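Local structure of D-alanyl-D-alanine carboxypeptidase (Vibrio cholerae, 5TR7) at residues A159-V164 / R222-V227. The protein probably removes the terminal D-alanine from sugar-peptide cell wall precursors as a penicillin-binding serine carboxypeptidase of the peptidase S11 family. Sequence-based numbering, arbitrary orientation.
Sequences ALIRDV and RLVAVV
Ile161, near the C-terminal end of helix 150-163, is the one residue of 159-164 that reaches strand segment 222-227, where it meets Arg222 and Val224. The two segments bury 121 Å² between them, both sides summed, most of it on Ile161 and Arg222. The apolar pair is Ile161 CD1 and Val224 CG2, a loose methyl-to-methyl contact at 4.3 Å. Ile161 CD1 also lies 4.1 Å from Arg222 CD, so that its tip is shared between two strand residues whose side chains leave the same face of the sheet. The CA atoms of Ile161 and Val224 are 9.8 Å apart, a separation bridged by side chains alone.

The second kind of interaction sets aliphatic groups against a charged one. Arg222 starts out extended, CG anti to the backbone N (chi1 178°), then bends at chi3 (-79°), which turns the guanidinium across the end of Ile161. In Ile161, CG2 is anti to the backbone N and CG1 anti to the carbonyl carbon: CG2 sits 4.0 Å above the Arg222 guanidinium plane, toward its rim, while CD1, carried by CG1, comes within 3.8 Å of Arg222 NH2. These are van der Waals contacts. Arg222 NH1 forms a salt bridge with Asp198 OD2 and NH2 a hydrogen bond with Ser215 OG, two anchors that would be expected to limit rotation of the group.

On the helix itself, Arg162 NH1 makes a salt bridge with Asp163 OD2 (2.8 Å), approaching from the syn side but tilted out of both planes, which goes with the bent N-H...O angle of 138°; Asp163 OD2 also pairs with Tyr43 of helix 37-50.

The contact thus joins helix 150-163 to one face of the five-stranded antiparallel sheet in the beta-lactamase-like fold of the peptidase S11 domain. The Val224 side chain is about 10 Å from that of Lys201, predicted to bind substrate. Strand 221-230 runs between strands 10-15 and 209-218, while Leu223 turns the other way, onto helix 233-251.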
# COMPACT_ATOMS: atom_id res chain seq x y z
N ALA A 159 -9.38 -2.83 4.75
CA ALA A 159 -10.08 -3.60 3.70
C ALA A 159 -9.21 -4.65 3.05
O ALA A 159 -9.73 -5.69 2.63
CB ALA A 159 -10.59 -2.65 2.61
N LEU A 160 -7.92 -4.36 2.93
CA LEU A 160 -7.00 -5.34 2.37
C LEU A 160 -6.97 -6.59 3.24
O LEU A 160 -7.03 -7.72 2.75
CB LEU A 160 -5.57 -4.81 2.26
CG LEU A 160 -5.15 -3.97 1.08
CD1 LEU A 160 -3.80 -3.27 1.38
CD2 LEU A 160 -5.14 -4.77 -0.21
N ILE A 161 -6.80 -6.39 4.53
CA ILE A 161 -6.77 -7.52 5.48
C ILE A 161 -8.10 -8.19 5.54
O ILE A 161 -8.23 -9.38 5.57
CB ILE A 161 -6.47 -6.95 6.84
CG1 ILE A 161 -5.09 -6.30 6.84
CG2 ILE A 161 -6.67 -7.99 7.93
CD1 ILE A 161 -4.81 -5.45 8.09
N ARG A 162 -9.16 -7.40 5.51
CA ARG A 162 -10.50 -7.97 5.64
C ARG A 162 -11.06 -8.68 4.46
O ARG A 162 -11.75 -9.70 4.63
CB ARG A 162 -11.49 -6.82 5.96
CG ARG A 162 -12.91 -7.21 6.26
CD ARG A 162 -13.82 -6.28 5.46
NE ARG A 162 -13.80 -4.92 5.88
CZ ARG A 162 -14.04 -3.85 5.12
NH1 ARG A 162 -14.18 -3.82 3.80
NH2 ARG A 162 -14.02 -2.70 5.70
N ASP A 163 -10.88 -8.10 3.29
CA ASP A 163 -11.60 -8.61 2.06
C ASP A 163 -10.73 -9.42 1.14
O ASP A 163 -11.24 -10.28 0.46
CB ASP A 163 -12.14 -7.42 1.23
CG ASP A 163 -13.02 -6.48 2.01
OD1 ASP A 163 -13.69 -6.94 2.92
OD2 ASP A 163 -13.20 -5.29 1.59
N VAL A 164 -9.42 -9.13 1.11
CA VAL A 164 -8.47 -9.89 0.23
C VAL A 164 -7.26 -10.50 1.01
O VAL A 164 -6.09 -10.14 0.78
CB VAL A 164 -8.05 -9.05 -0.96
CG1 VAL A 164 -9.29 -8.80 -1.89
CG2 VAL A 164 -7.43 -7.74 -0.52
N ARG A 222 -6.00 -6.32 16.92
CA ARG A 222 -5.40 -5.96 15.65
C ARG A 222 -5.64 -4.50 15.45
O ARG A 222 -6.78 -3.98 15.62
CB ARG A 222 -5.88 -6.73 14.44
CG ARG A 222 -5.19 -6.22 13.15
CD ARG A 222 -5.62 -6.91 11.85
NE ARG A 222 -4.99 -8.21 11.62
CZ ARG A 222 -3.78 -8.40 11.14
NH1 ARG A 222 -3.37 -9.60 10.98
NH2 ARG A 222 -2.95 -7.37 10.86
N LEU A 223 -4.54 -3.81 15.13
CA LEU A 223 -4.61 -2.39 14.88
C LEU A 223 -4.12 -2.07 13.52
O LEU A 223 -3.31 -2.79 12.99
CB LEU A 223 -3.72 -1.64 15.86
CG LEU A 223 -4.01 -1.81 17.35
CD1 LEU A 223 -2.81 -1.26 18.17
CD2 LEU A 223 -5.32 -1.10 17.71
N VAL A 224 -4.63 -0.97 12.96
CA VAL A 224 -4.16 -0.43 11.70
C VAL A 224 -3.70 0.99 12.01
O VAL A 224 -4.46 1.75 12.62
CB VAL A 224 -5.25 -0.41 10.64
CG1 VAL A 224 -4.73 0.25 9.39
CG2 VAL A 224 -5.66 -1.82 10.31
N ALA A 225 -2.49 1.34 11.64
CA ALA A 225 -1.96 2.69 11.82
C ALA A 225 -1.44 3.29 10.53
O ALA A 225 -0.98 2.58 9.62
CB ALA A 225 -0.83 2.70 12.84
N VAL A 226 -1.66 4.59 10.39
CA VAL A 226 -1.17 5.30 9.22
C VAL A 226 -0.38 6.50 9.75
O VAL A 226 -0.87 7.25 10.62
CB VAL A 226 -2.34 5.82 8.37
CG1 VAL A 226 -1.83 6.60 7.19
CG2 VAL A 226 -3.22 4.68 7.95
N VAL A 227 0.83 6.66 9.25
CA VAL A 227 1.69 7.82 9.66
C VAL A 227 2.14 8.46 8.37
O VAL A 227 2.63 7.80 7.49
CB VAL A 227 2.84 7.35 10.57
CG1 VAL A 227 3.76 8.48 10.93
CG2 VAL A 227 2.25 6.80 11.87